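Local coordinates for thioesterase superfamily (Jannaschia sp., PDB 2OAF) that probably hydrolyses thioester bonds, perhaps of acyl-CoA-type substrates, at the interface of chains A and B. Sequence-based numbering; all coordinates share one arbitrary frame. Chains: chain A/B, Thioesterase superfamily.

The interface of chains A and B. Residues chain A 26, 28-32, 35; chain B 25-26, 28-30, 32, 38.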
# COMPACT_ATOMS: atom_id res chain seq x y z
N GLY A 26 -10.10 -3.12 -3.14
CA GLY A 26 -8.78 -2.62 -3.52
C GLY A 26 -7.61 -3.37 -2.90
O GLY A 26 -6.50 -3.19 -3.33
N CYS A 28 -7.66 -6.58 -3.11
CA CYS A 28 -7.73 -7.84 -3.87
C CYS A 28 -7.09 -7.77 -5.26
O CYS A 28 -7.14 -6.74 -5.92
CB CYS A 28 -9.19 -8.30 -4.02
SG CYS A 28 -10.07 -8.64 -2.46
N ASP A 29 -6.49 -8.88 -5.68
CA ASP A 29 -5.84 -8.98 -6.96
C ASP A 29 -6.80 -9.61 -7.97
O ASP A 29 -7.96 -9.92 -7.65
CB ASP A 29 -4.53 -9.74 -6.82
CG ASP A 29 -4.71 -11.20 -6.41
OD1 ASP A 29 -5.82 -11.75 -6.60
OD2 ASP A 29 -3.72 -11.79 -5.91
N PRO A 30 -6.38 -9.71 -9.23
CA PRO A 30 -7.33 -10.26 -10.21
C PRO A 30 -7.82 -11.70 -9.99
O PRO A 30 -8.73 -12.10 -10.68
CB PRO A 30 -6.57 -10.12 -11.53
CG PRO A 30 -5.69 -8.95 -11.30
CD PRO A 30 -5.17 -9.20 -9.90
N ALA A 31 -7.25 -12.43 -9.03
CA ALA A 31 -7.80 -13.73 -8.64
C ALA A 31 -8.93 -13.58 -7.63
O ALA A 31 -9.40 -14.58 -7.15
CB ALA A 31 -6.69 -14.66 -8.05
N LYS A 32 -9.34 -12.35 -7.32
CA LYS A 32 -10.50 -12.09 -6.49
C LYS A 32 -10.28 -12.44 -5.01
O LYS A 32 -11.22 -12.67 -4.25
CB LYS A 32 -11.71 -12.82 -7.04
CG LYS A 32 -12.00 -12.47 -8.49
CD LYS A 32 -13.19 -13.25 -9.02
CE LYS A 32 -13.65 -12.74 -10.38
NZ LYS A 32 -12.90 -13.32 -11.53
N TYR A 35 -4.45 -9.68 -2.12
CA TYR A 35 -3.09 -9.85 -2.60
C TYR A 35 -2.16 -10.20 -1.42
O TYR A 35 -2.17 -9.54 -0.37
CB TYR A 35 -2.61 -8.55 -3.22
CG TYR A 35 -1.19 -8.56 -3.74
CD1 TYR A 35 -0.74 -9.57 -4.59
CD2 TYR A 35 -0.31 -7.51 -3.46
CE1 TYR A 35 0.57 -9.57 -5.12
CE2 TYR A 35 1.00 -7.50 -4.00
CZ TYR A 35 1.43 -8.54 -4.82
OH TYR A 35 2.71 -8.56 -5.35
N TRP B 25 0.71 -7.04 -11.48
CA TRP B 25 -0.39 -7.81 -10.96
C TRP B 25 -0.89 -7.29 -9.61
O TRP B 25 -2.09 -7.14 -9.38
CB TRP B 25 0.08 -9.26 -10.84
CG TRP B 25 -0.75 -10.15 -10.04
CD1 TRP B 25 -0.59 -10.46 -8.71
CD2 TRP B 25 -1.85 -10.93 -10.49
NE1 TRP B 25 -1.55 -11.36 -8.31
CE2 TRP B 25 -2.33 -11.67 -9.39
CE3 TRP B 25 -2.48 -11.09 -11.73
CZ2 TRP B 25 -3.41 -12.53 -9.49
CZ3 TRP B 25 -3.54 -11.95 -11.82
CH2 TRP B 25 -4.00 -12.66 -10.71
N GLY B 26 0.04 -7.05 -8.70
CA GLY B 26 -0.29 -6.67 -7.34
C GLY B 26 -0.91 -5.29 -7.18
O GLY B 26 -1.55 -4.98 -6.15
N CYS B 28 -3.21 -4.39 -9.27
CA CYS B 28 -4.52 -4.52 -9.92
C CYS B 28 -5.60 -5.08 -9.04
O CYS B 28 -5.34 -5.91 -8.19
CB CYS B 28 -4.42 -5.43 -11.15
SG CYS B 28 -3.32 -4.74 -12.44
N ASP B 29 -6.84 -4.65 -9.31
CA ASP B 29 -8.01 -5.14 -8.61
C ASP B 29 -8.70 -6.26 -9.37
O ASP B 29 -8.22 -6.69 -10.43
CB ASP B 29 -8.96 -3.96 -8.28
CG ASP B 29 -9.48 -3.25 -9.51
OD1 ASP B 29 -9.58 -3.86 -10.61
OD2 ASP B 29 -9.81 -2.07 -9.33
N PRO B 30 -9.77 -6.82 -8.80
CA PRO B 30 -10.42 -7.85 -9.59
C PRO B 30 -11.03 -7.47 -10.96
O PRO B 30 -11.41 -8.37 -11.68
CB PRO B 30 -11.48 -8.38 -8.64
CG PRO B 30 -10.97 -8.09 -7.30
CD PRO B 30 -10.34 -6.74 -7.45
N LYS B 32 -9.19 -6.24 -13.12
CA LYS B 32 -8.00 -6.50 -13.94
C LYS B 32 -7.31 -5.23 -14.43
O LYS B 32 -6.58 -5.28 -15.43
CB LYS B 32 -8.27 -7.45 -15.12
CG LYS B 32 -8.93 -8.75 -14.75
CD LYS B 32 -9.31 -9.54 -16.00
CE LYS B 32 -9.92 -10.93 -15.70
NZ LYS B 32 -11.35 -10.87 -15.29
N HIS B 38 -4.20 3.14 -5.81
CA HIS B 38 -2.75 3.09 -6.00
C HIS B 38 -2.29 4.17 -6.93
O HIS B 38 -1.11 4.47 -6.98
CB HIS B 38 -2.37 1.73 -6.63
CG HIS B 38 -2.68 0.56 -5.76
ND1 HIS B 38 -2.47 0.57 -4.40
CD2 HIS B 38 -3.18 -0.67 -6.05
CE1 HIS B 38 -2.85 -0.59 -3.89
NE2 HIS B 38 -3.28 -1.36 -4.87
O HOH W 1 -10.62 -11.02 -12.04
O HOH W 2 -4.00 -4.28 -4.16
O HOH W 3 2.79 -8.08 -8.34
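In this hot-dog-family thioesterase, a two-fold contact between equivalent segments of two copies in the deposited assembly, which may or may not be the biological one, is built around the indole of B:Trp25, one half of a two-fold pair. Its CG lies anti to the backbone N (chi1 166°), and A:Pro30 lies over one face of the indole, the ring methylene CD 3.5 Å from the centroid of the six-membered ring in a CH-pi contact. A:Asp29 crosses obliquely beside the NE1-CZ2 side of the indole, its carboxylate turned 53° from the indole plane. The indole NE1 of B:Trp25 gives OD2 of A:Asp29 a weak, bent hydrogen bond (3.3 Å). OD1 of A:Asp29 accepts a hydrogen bond from the backbone N of A:Ala31 at 2.9 Å, from above the carboxylate plane, which helps fix the carboxylate's rotation. An alanine in place of B:Trp25 would remove the face under A:Pro30 and the NE1 donor to A:Asp29, and would probably loosen the packing of this segment. A:Tyr35, CG anti to its backbone N (chi1 179°), lays its phenol ring flat against B:Gly26, whose CA sits over the ring centre, 3.6 Å from the centroid; water 3 links the phenol OH to the backbone N of B:Gly26. Near the axis, CG of B:Pro30 packs on CB of A:Cys28 at 3.7 Å. Water 1 joins the carbonyl O atoms of A:Pro30 and B:Pro30; NZ of A:Lys32 also reaches it, and NZ of B:Lys32 does so weakly. The NZ atoms of A:Lys32 and B:Lys32 lie 4.7 Å apart, a proximity of probably like charges that the shared water may ease.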